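Local coordinates for protein transcriptional regulator (Methanobacterium thermoautotrophicum, PDB 3BPV) that probably binds DNA as a dimeric winged-helix transcription factor of the MarR family, regulating transcription, at residues V32-L36 with I96-I100. Residue numbers count along the deposited sequence, not the author numbering.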
loop_
_atom_site.group_PDB
_atom_site.type_symbol
_atom_site.label_atom_id
_atom_site.label_comp_id
_atom_site.label_asym_id
_atom_site.label_seq_id
_atom_site.Cartn_x
_atom_site.Cartn_y
_atom_site.Cartn_z
ATOM N N VAL A 32 -3.222 -8.057 8.077
ATOM C CA VAL A 32 -1.963 -8.600 8.559
ATOM C C VAL A 32 -1.057 -7.471 9.044
ATOM O O VAL A 32 -0.423 -7.584 10.092
ATOM C CB VAL A 32 -1.239 -9.403 7.453
ATOM C CG1 VAL A 32 0.203 -9.694 7.864
ATOM C CG2 VAL A 32 -1.975 -10.706 7.206
ATOM N N ALA A 33 -0.993 -6.379 8.294
ATOM C CA ALA A 33 -0.147 -5.257 8.682
ATOM C C ALA A 33 -0.568 -4.728 10.044
ATOM O O ALA A 33 0.280 -4.491 10.905
ATOM C CB ALA A 33 -0.235 -4.149 7.636
ATOM N N CYS A 34 -1.871 -4.543 10.241
ATOM C CA CYS A 34 -2.374 -4.050 11.519
ATOM C C CYS A 34 -2.078 -5.047 12.638
ATOM O O CYS A 34 -1.641 -4.670 13.727
ATOM C CB CYS A 34 -3.884 -3.812 11.451
ATOM S SG CYS A 34 -4.349 -2.318 10.556
ATOM N N LEU A 35 -2.315 -6.323 12.374
ATOM C CA LEU A 35 -2.082 -7.351 13.374
ATOM C C LEU A 35 -0.622 -7.369 13.820
ATOM O O LEU A 35 -0.336 -7.400 15.019
ATOM C CB LEU A 35 -2.473 -8.721 12.819
ATOM C CG LEU A 35 -2.470 -9.874 13.824
ATOM C CD1 LEU A 35 -3.483 -9.608 14.917
ATOM C CD2 LEU A 35 -2.814 -11.169 13.105
ATOM N N LEU A 36 0.307 -7.336 12.871
ATOM C CA LEU A 36 1.722 -7.364 13.229
ATOM C C LEU A 36 2.134 -6.113 13.984
ATOM O O LEU A 36 2.962 -6.179 14.897
ATOM C CB LEU A 36 2.598 -7.540 11.985
ATOM C CG LEU A 36 2.432 -8.880 11.256
ATOM C CD1 LEU A 36 3.338 -8.917 10.035
ATOM C CD2 LEU A 36 2.767 -10.027 12.213
ATOM N N ILE A 96 -1.466 -17.287 15.236
ATOM C CA ILE A 96 -1.440 -17.371 13.776
ATOM C C ILE A 96 -0.268 -16.598 13.184
ATOM O O ILE A 96 -0.063 -16.618 11.972
ATOM C CB ILE A 96 -2.743 -16.837 13.124
ATOM C CG1 ILE A 96 -2.937 -15.356 13.457
ATOM C CG2 ILE A 96 -3.931 -17.672 13.569
ATOM C CD1 ILE A 96 -4.077 -14.700 12.693
ATOM N N ILE A 97 0.500 -15.917 14.031
ATOM C CA ILE A 97 1.650 -15.146 13.557
ATOM C C ILE A 97 2.675 -16.028 12.837
ATOM O O ILE A 97 3.228 -15.633 11.809
ATOM C CB ILE A 97 2.359 -14.403 14.721
ATOM C CG1 ILE A 97 1.371 -13.464 15.417
ATOM C CG2 ILE A 97 3.553 -13.612 14.189
ATOM C CD1 ILE A 97 0.772 -12.411 14.512
ATOM N N PRO A 98 2.967 -17.223 13.379
ATOM C CA PRO A 98 3.940 -18.080 12.695
ATOM C C PRO A 98 3.484 -18.411 11.280
ATOM O O PRO A 98 4.299 -18.475 10.360
ATOM C CB PRO A 98 4.003 -19.313 13.591
ATOM C CG PRO A 98 3.811 -18.722 14.950
ATOM C CD PRO A 98 2.667 -17.747 14.724
ATOM N N LEU A 99 2.179 -18.622 11.116
ATOM C CA LEU A 99 1.611 -18.929 9.809
ATOM C C LEU A 99 1.832 -17.743 8.881
ATOM O O LEU A 99 2.186 -17.908 7.713
ATOM C CB LEU A 99 0.110 -19.204 9.929
ATOM C CG LEU A 99 -0.350 -20.446 10.692
ATOM C CD1 LEU A 99 -1.845 -20.361 10.942
ATOM C CD2 LEU A 99 -0.010 -21.696 9.898
ATOM N N ILE A 100 1.610 -16.547 9.410
ATOM C CA ILE A 100 1.789 -15.324 8.642
ATOM C C ILE A 100 3.243 -15.170 8.214
ATOM O O ILE A 100 3.533 -14.875 7.057
ATOM C CB ILE A 100 1.366 -14.095 9.468
ATOM C CG1 ILE A 100 -0.154 -14.092 9.637
ATOM C CG2 ILE A 100 1.836 -12.816 8.793
ATOM C CD1 ILE A 100 -0.672 -12.975 10.528
#
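Helix 29-40 and the beginning of helix 97-111 meet here entirely through branched aliphatic side chains, with no hydrogen bond between them. Val32 lies opposite Ile100, and Leu36 opposite Ile97, with CA atoms 7.7 and 7.8 Å apart. Gaps of that size leave room for one interlocked layer of methyl groups. A first bump is Leu35, whose CA-to-CB bond points toward the other segment. Leu35 CD2 enters a hollow lined by three isoleucines, 3.8 Å from Ile96 CD1, 4.0 Å from Ile97 CD1 and 3.8 Å from Ile100 CD1. Leucine suits this place because its fork lies one carbon beyond CB, carrying a compact methyl across the gap.

Ile100, which gives up the largest area to the contact, is the answering bump. It fits between Val32 and the two leucines, Ile100 CG2 lying 3.6 Å from Val32 CG1 and 4.4 Å from Leu36 CD1. Branching at CB gives isoleucine two prongs: CG2 meets Val32 and Leu36, while CD1 reaches Leu35. Leu36 and Ile97 both leave their backbones sideways, but Leu36 CD2 and Ile97 CD1 come within 3.9 Å, closing the seam.

Leu22 extends the apolar cluster beside Val32 and Ile100, as do Leu27 and Phe72 beside Ile96. From another face of helix 29-40, Cys34 packs on helices 46-53 and 57-69. The seam thus joins the helical core of the DNA-binding lobe to the start of helix 97-111, which comes after the two-stranded wing and the short helix 91-95, a packing characteristic of the MarR-type winged helix-turn-helix fold.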